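Local coordinates for protein peruvianin-I (PDB 6ORM) that acts as a cysteine peptidase in the latex of Thevetia peruviana, although by fold and family it is a germin-like protein of the cupin superfamily, at residues A[92-97]-A[129-134]; A[71-76]-A[149-154]. All coordinates share one frame; numbering follows the deposited sequence.

Interaction 1 (A[92-97]-A[129-134])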
ATOM      1  N   ARG A  92       9.664 -11.240  -0.418  1.00 36.12           N
ATOM      2  CA  ARG A  92       8.568 -10.292  -0.238  1.00 35.84           C
ATOM      3  C   ARG A  92       8.565  -9.616   1.130  1.00 36.24           C
ATOM      4  O   ARG A  92       7.512  -9.143   1.572  1.00 36.62           O
ATOM      5  CB  ARG A  92       7.228 -10.989  -0.486  1.00 35.00           C
ATOM      6  CG  ARG A  92       7.095 -11.568  -1.889  1.00 35.02           C
ATOM      7  CD  ARG A  92       5.752 -12.255  -2.111  1.00 35.75           C
ATOM      8  NE  ARG A  92       5.546 -13.378  -1.199  1.00 35.65           N
ATOM      9  CZ  ARG A  92       5.924 -14.628  -1.451  1.00 36.07           C
ATOM     10  NH1 ARG A  92       6.536 -14.927  -2.589  1.00 36.10           N
ATOM     11  NH2 ARG A  92       5.692 -15.582  -0.558  1.00 36.21           N
ATOM     12  N   ALA A  93       9.707  -9.539   1.811  1.00 35.60           N
ATOM     13  CA  ALA A  93       9.723  -8.859   3.101  1.00 34.63           C
ATOM     14  C   ALA A  93      11.143  -8.477   3.486  1.00 34.09           C
ATOM     15  O   ALA A  93      12.110  -9.128   3.080  1.00 33.83           O
ATOM     16  CB  ALA A  93       9.105  -9.729   4.202  1.00 34.30           C
ATOM     17  N   SER A  94      11.250  -7.409   4.273  1.00 34.06           N
ATOM     18  CA  SER A  94      12.456  -7.151   5.043  1.00 34.19           C
ATOM     19  C   SER A  94      12.624  -8.234   6.104  1.00 34.84           C
ATOM     20  O   SER A  94      11.663  -8.892   6.510  1.00 34.51           O
ATOM     21  CB  SER A  94      12.389  -5.780   5.719  1.00 34.34           C
ATOM     22  OG  SER A  94      12.123  -4.745   4.792  1.00 35.15           O
ATOM     23  N   SER A  95      13.860  -8.409   6.564  1.00 34.71           N
ATOM     24  CA  SER A  95      14.153  -9.341   7.645  1.00 35.51           C
ATOM     25  C   SER A  95      14.999  -8.635   8.691  1.00 36.31           C
ATOM     26  O   SER A  95      16.092  -8.149   8.383  1.00 37.14           O
ATOM     27  CB  SER A  95      14.871 -10.589   7.125  1.00 36.36           C
ATOM     28  OG  SER A  95      15.113 -11.502   8.182  1.00 37.25           O
ATOM     29  N   LEU A  96      14.495  -8.586   9.921  1.00 35.79           N
ATOM     30  CA  LEU A  96      15.218  -8.038  11.061  1.00 36.26           C
ATOM     31  C   LEU A  96      15.682  -9.212  11.916  1.00 36.58           C
ATOM     32  O   LEU A  96      14.867  -9.886  12.555  1.00 36.52           O
ATOM     33  CB  LEU A  96      14.333  -7.074  11.851  1.00 36.25           C
ATOM     34  CG  LEU A  96      14.951  -6.325  13.034  1.00 37.31           C
ATOM     35  CD1 LEU A  96      16.246  -5.632  12.633  1.00 37.11           C
ATOM     36  CD2 LEU A  96      13.955  -5.317  13.588  1.00 37.51           C
ATOM     37  N   VAL A  97      16.987  -9.455  11.917  1.00 36.93           N
ATOM     38  CA  VAL A  97      17.575 -10.607  12.590  1.00 37.50           C
ATOM     39  C   VAL A  97      17.988 -10.205  14.000  1.00 37.68           C
ATOM     40  O   VAL A  97      18.622  -9.163  14.193  1.00 37.86           O
ATOM     41  CB  VAL A  97      18.785 -11.140  11.803  1.00 37.96           C
ATOM     42  CG1 VAL A  97      19.532 -12.189  12.614  1.00 39.11           C
ATOM     43  CG2 VAL A  97      18.342 -11.708  10.468  1.00 37.46           C
ATOM     44  N   ILE A 129      17.986  -6.760   7.051  1.00 36.22           N
ATOM     45  CA  ILE A 129      18.143  -7.189   5.664  1.00 36.17           C
ATOM     46  C   ILE A 129      17.038  -6.531   4.842  1.00 35.47           C
ATOM     47  O   ILE A 129      15.854  -6.800   5.083  1.00 35.36           O
ATOM     48  CB  ILE A 129      18.080  -8.719   5.531  1.00 36.82           C
ATOM     49  CG1 ILE A 129      19.307  -9.373   6.165  1.00 38.42           C
ATOM     50  CG2 ILE A 129      17.949  -9.131   4.070  1.00 36.16           C
ATOM     51  CD1 ILE A 129      18.955 -10.447   7.148  1.00 39.39           C
ATOM     52  N   PRO A 130      17.362  -5.667   3.885  1.00 35.48           N
ATOM     53  CA  PRO A 130      16.324  -5.066   3.036  1.00 35.15           C
ATOM     54  C   PRO A 130      15.595  -6.128   2.233  1.00 34.76           C
ATOM     55  O   PRO A 130      16.134  -7.221   2.000  1.00 34.86           O
ATOM     56  CB  PRO A 130      17.117  -4.115   2.124  1.00 35.17           C
ATOM     57  CG  PRO A 130      18.400  -3.865   2.850  1.00 35.84           C
ATOM     58  CD  PRO A 130      18.701  -5.123   3.601  1.00 35.67           C
ATOM     59  N   PRO A 131      14.369  -5.848   1.789  1.00 33.99           N
ATOM     60  CA  PRO A 131      13.545  -6.897   1.170  1.00 33.42           C
ATOM     61  C   PRO A 131      14.161  -7.440  -0.112  1.00 33.48           C
ATOM     62  O   PRO A 131      14.610  -6.684  -0.978  1.00 33.78           O
ATOM     63  CB  PRO A 131      12.214  -6.185   0.894  1.00 33.92           C
ATOM     64  CG  PRO A 131      12.559  -4.730   0.852  1.00 34.65           C
ATOM     65  CD  PRO A 131      13.660  -4.559   1.858  1.00 34.11           C
ATOM     66  N   GLY A 132      14.175  -8.768  -0.226  1.00 33.30           N
ATOM     67  CA  GLY A 132      14.556  -9.437  -1.449  1.00 33.84           C
ATOM     68  C   GLY A 132      16.042  -9.570  -1.685  1.00 34.64           C
ATOM     69  O   GLY A 132      16.440 -10.236  -2.650  1.00 34.70           O
ATOM     70  N   LEU A 133      16.878  -8.967  -0.842  1.00 34.48           N
ATOM     71  CA  LEU A 133      18.308  -8.927  -1.105  1.00 34.67           C
ATOM     72  C   LEU A 133      18.978 -10.213  -0.638  1.00 34.47           C
ATOM     73  O   LEU A 133      18.636 -10.770   0.410  1.00 33.99           O
ATOM     74  CB  LEU A 133      18.948  -7.720  -0.418  1.00 34.54           C
ATOM     75  CG  LEU A 133      18.493  -6.344  -0.911  1.00 34.80           C
ATOM     76  CD1 LEU A 133      19.453  -5.259  -0.437  1.00 35.26           C
ATOM     77  CD2 LEU A 133      18.357  -6.326  -2.432  1.00 34.96           C
ATOM     78  N   MET A 134      19.936 -10.675  -1.436  1.00 34.71           N
ATOM     79  CA  MET A 134      20.686 -11.886  -1.130  1.00 36.02           C
ATOM     80  C   MET A 134      21.431 -11.724   0.188  1.00 35.86           C
ATOM     81  O   MET A 134      22.066 -10.695   0.429  1.00 36.11           O
ATOM     82  CB  MET A 134      21.665 -12.174  -2.272  1.00 37.88           C
ATOM     83  CG  MET A 134      22.505 -13.432  -2.136  1.00 40.16           C
ATOM     84  SD  MET A 134      23.389 -13.761  -3.675  1.00 42.67           S
ATOM     85  CE  MET A 134      24.256 -12.209  -3.890  1.00 43.03           C
TER
HETATM   86  O   HOH W   1      14.856  -9.681   3.472  1.00 32.99           O
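Ile129 N donates to Ser95 O over 2.7 Å, and Ser95 N returns a bond of 3.0 Å to Ile129 O. This is a hydrogen-bonded antiparallel pair in the cupin fold, joining strand 95-101 to the end of strand 126-129, the outermost of its sheet within this chain. Both bonds are close to straight at the hydrogen. Ile129 O also receives a CA-H...O contact from Ser94 CA.

The side chains of Ser95 and Ile129 lie on the same face of the sheet, CB to CB 4.0 Å. Chi1 of Ile129 (-69°) sets CG1 anti to the carbonyl carbon; chi2 (128°) then carries Ile129 CD1 to 3.6 Å from Val97 CG2. These two side chains cross obliquely. Strand 145-151 adds Ala149 and Leu151 beside Ser95.

Past the pair the two segments meet differently. Pro130 to Leu133 form a type II turn, and Gly132 takes the positive phi (81°) of its third position. Pro131 CA makes a CA-H...O contact of 3.3 Å with Ala93 O. A water sits between the backbones, 2.8 Å from Ala93 O and 3.1 Å from Pro130 O, and can donate to either. Ser94 OG is hydrogen-bonded to Leu70 O of a second subunit, and it also touches the proline ring, 3.3 Å from Pro131 CD.

Interaction 2 (A[71-76]-A[149-154])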
ATOM      1  N   GLY A  71       0.355  -9.104   8.722  1.00 38.61           N
ATOM      2  CA  GLY A  71       1.564  -8.527   8.165  1.00 38.21           C
ATOM      3  C   GLY A  71       2.876  -8.889   8.824  1.00 38.44           C
ATOM      4  O   GLY A  71       3.870  -8.187   8.602  1.00 38.30           O
ATOM      5  N   LEU A  72       2.934  -9.962   9.614  1.00 37.47           N
ATOM      6  CA  LEU A  72       4.151 -10.279  10.351  1.00 37.77           C
ATOM      7  C   LEU A  72       4.448 -11.773  10.326  1.00 38.16           C
ATOM      8  O   LEU A  72       3.545 -12.608  10.245  1.00 38.51           O
ATOM      9  CB  LEU A  72       4.058  -9.808  11.806  1.00 38.91           C
ATOM     10  CG  LEU A  72       4.308  -8.318  12.035  1.00 39.44           C
ATOM     11  CD1 LEU A  72       3.955  -7.942  13.462  1.00 39.78           C
ATOM     12  CD2 LEU A  72       5.757  -7.970  11.725  1.00 39.00           C
ATOM     13  N   THR A  73       5.742 -12.087  10.407  1.00 38.57           N
ATOM     14  CA  THR A  73       6.260 -13.444  10.513  1.00 39.02           C
ATOM     15  C   THR A  73       7.497 -13.397  11.400  1.00 38.15           C
ATOM     16  O   THR A  73       8.247 -12.420  11.378  1.00 37.75           O
ATOM     17  CB  THR A  73       6.619 -14.027   9.131  1.00 39.78           C
ATOM     18  OG1 THR A  73       5.434 -14.486   8.473  1.00 41.48           O
ATOM     19  CG2 THR A  73       7.607 -15.187   9.234  1.00 40.11           C
ATOM     20  N   ILE A  74       7.701 -14.446  12.198  1.00 38.90           N
ATOM     21  CA  ILE A  74       8.971 -14.654  12.884  1.00 39.48           C
ATOM     22  C   ILE A  74       9.421 -16.089  12.643  1.00 39.15           C
ATOM     23  O   ILE A  74       8.628 -17.028  12.775  1.00 40.04           O
ATOM     24  CB  ILE A  74       8.885 -14.328  14.391  1.00 40.95           C
ATOM     25  CG1 ILE A  74      10.275 -14.376  15.030  1.00 41.54           C
ATOM     26  CG2 ILE A  74       7.917 -15.249  15.116  1.00 42.27           C
ATOM     27  CD1 ILE A  74      10.327 -13.787  16.429  1.00 42.65           C
ATOM     28  N   ASN A  75      10.683 -16.255  12.259  1.00 38.28           N
ATOM     29  CA  ASN A  75      11.280 -17.565  12.055  1.00 38.76           C
ATOM     30  C   ASN A  75      12.460 -17.733  13.002  1.00 38.97           C
ATOM     31  O   ASN A  75      13.239 -16.797  13.202  1.00 39.13           O
ATOM     32  CB  ASN A  75      11.754 -17.744  10.603  1.00 39.35           C
ATOM     33  CG  ASN A  75      10.613 -17.716   9.603  1.00 40.23           C
ATOM     34  OD1 ASN A  75       9.504 -18.168   9.889  1.00 41.18           O
ATOM     35  ND2 ASN A  75      10.884 -17.186   8.417  1.00 39.78           N
ATOM     36  N   ARG A  76      12.588 -18.923  13.581  1.00 39.51           N
ATOM     37  CA  ARG A  76      13.747 -19.262  14.395  1.00 39.68           C
ATOM     38  C   ARG A  76      14.726 -20.072  13.561  1.00 40.30           C
ATOM     39  O   ARG A  76      14.342 -21.066  12.936  1.00 40.83           O
ATOM     40  CB  ARG A  76      13.350 -20.054  15.642  1.00 40.06           C
ATOM     41  CG  ARG A  76      14.538 -20.383  16.541  1.00 40.33           C
ATOM     42  CD  ARG A  76      14.180 -21.377  17.639  1.00 41.88           C
ATOM     43  NE  ARG A  76      13.786 -22.676  17.105  1.00 42.41           N
ATOM     44  CZ  ARG A  76      13.063 -23.572  17.770  1.00 43.20           C
ATOM     45  NH1 ARG A  76      12.678 -23.327  19.016  1.00 43.50           N
ATOM     46  NH2 ARG A  76      12.750 -24.728  17.199  1.00 43.86           N
ATOM     47  N   ALA A 149      14.395 -14.209  12.962  1.00 36.65           N
ATOM     48  CA  ALA A 149      14.148 -13.263  11.884  1.00 36.18           C
ATOM     49  C   ALA A 149      12.709 -12.769  11.978  1.00 35.94           C
ATOM     50  O   ALA A 149      11.770 -13.567  11.885  1.00 36.05           O
ATOM     51  CB  ALA A 149      14.410 -13.907  10.523  1.00 35.72           C
ATOM     52  N   SER A 150      12.542 -11.466  12.189  1.00 36.20           N
ATOM     53  CA  SER A 150      11.236 -10.825  12.105  1.00 36.51           C
ATOM     54  C   SER A 150      11.070 -10.251  10.704  1.00 35.87           C
ATOM     55  O   SER A 150      11.941  -9.517  10.227  1.00 35.55           O
ATOM     56  CB  SER A 150      11.098  -9.723  13.156  1.00 37.77           C
ATOM     57  OG  SER A 150      11.128 -10.253  14.472  1.00 39.02           O
ATOM     58  N   LEU A 151       9.971 -10.604  10.040  1.00 35.62           N
ATOM     59  CA  LEU A 151       9.727 -10.184   8.666  1.00 35.62           C
ATOM     60  C   LEU A 151       8.357  -9.532   8.550  1.00 35.89           C
ATOM     61  O   LEU A 151       7.391  -9.978   9.177  1.00 36.65           O
ATOM     62  CB  LEU A 151       9.838 -11.372   7.700  1.00 35.49           C
ATOM     63  CG  LEU A 151      11.172 -12.125   7.740  1.00 35.85           C
ATOM     64  CD1 LEU A 151      11.041 -13.439   8.506  1.00 36.35           C
ATOM     65  CD2 LEU A 151      11.718 -12.363   6.338  1.00 35.49           C
ATOM     66  N   ASN A 152       8.276  -8.475   7.739  1.00 35.61           N
ATOM     67  CA  ASN A 152       7.035  -7.713   7.588  1.00 36.09           C
ATOM     68  C   ASN A 152       6.172  -8.284   6.458  1.00 36.42           C
ATOM     69  O   ASN A 152       5.798  -7.607   5.501  1.00 37.64           O
ATOM     70  CB  ASN A 152       7.339  -6.235   7.373  1.00 36.06           C
ATOM     71  CG  ASN A 152       8.178  -5.977   6.136  1.00 36.09           C
ATOM     72  OD1 ASN A 152       9.017  -6.795   5.751  1.00 36.34           O
ATOM     73  ND2 ASN A 152       7.954  -4.830   5.503  1.00 35.82           N
ATOM     74  N   SER A 153       5.865  -9.571   6.590  1.00 36.46           N
ATOM     75  CA  SER A 153       4.865 -10.220   5.756  1.00 36.28           C
ATOM     76  C   SER A 153       4.385 -11.461   6.486  1.00 36.57           C
ATOM     77  O   SER A 153       5.143 -12.084   7.231  1.00 35.78           O
ATOM     78  CB  SER A 153       5.416 -10.590   4.374  1.00 36.10           C
ATOM     79  OG  SER A 153       4.447 -11.296   3.615  1.00 37.16           O
ATOM     80  N   GLN A 154       3.119 -11.816   6.266  1.00 37.07           N
ATOM     81  CA  GLN A 154       2.620 -13.077   6.799  1.00 37.34           C
ATOM     82  C   GLN A 154       3.194 -14.283   6.069  1.00 37.52           C
ATOM     83  O   GLN A 154       3.071 -15.405   6.572  1.00 38.53           O
ATOM     84  CB  GLN A 154       1.093 -13.117   6.735  1.00 37.37           C
ATOM     85  CG  GLN A 154       0.548 -13.332   5.341  1.00 36.89           C
ATOM     86  CD  GLN A 154      -0.963 -13.410   5.317  1.00 37.55           C
ATOM     87  OE1 GLN A 154      -1.653 -12.479   5.737  1.00 37.50           O
ATOM     88  NE2 GLN A 154      -1.486 -14.525   4.826  1.00 37.79           N
TER
HETATM   89  O   HOH W   2      -0.784 -10.094   6.212  1.00 35.02           O
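Thr73 OG1 donates to Ser153 O at 2.7 Å, in the carbonyl plane and on a lone pair. The hydroxyl is anti to its own carbonyl carbon (chi1 -80°), which leaves CG2 anti to the backbone N and 3.9 Å from Leu151 CD1. Leu151 CD1 also lies 3.8 Å from Asn75 ND2, and the Asn75 and Leu151 side chains cross at about a right angle. Asn75 OD1 is taken by Val59 N.

These side chains share one close-packed face of the main sheet of the cupin fold, in which strands 73-79 and 145-151 are antiparallel neighbours. Thr73 with Leu151 and Asn75 with Ala149 are hydrogen-bonded pairs, each with two backbone bonds. Ile74 and Ser150 form the non-hydrogen-bonded pair between them. Their side chains lie on the other face, where Ser150 OG bonds to Ser150 OG of a second subunit.

The Gly71 end is looser. Asn152 centres an inverse gamma turn, and Gly71 O receives a CA-H...O contact from Asn152 CA at 3.4 Å; Ser153 N is near but badly angled. Here a water links the segments: it donates to Gln154 OE1 at 2.6 Å and accepts a weak bond of 2.9 Å from Gly71 N. Gln154 OE1 also accepts from Thr69 N.

From the N terminus the chain first reaches 71-76, the start of strand 73-79. It then passes 92-97, on strand 95-101, and runs through strands 104-109 and 116-121 to 129-134. Interaction 1 closes this inner loop. The chain continues through strand 135-139 to 149-154, where interaction 2 closes a larger loop that encloses the first. The two contacts do not cross. They meet inside one sheet, since strand 145-151 lies between strands 73-79 and 95-101. Leu96 N and Ser150 O are 2.7 Å apart, a probable hydrogen bond. Each contact pairs two strands, and this link between them completes a run of four adjacent strands. Both contacts touch the second subunit.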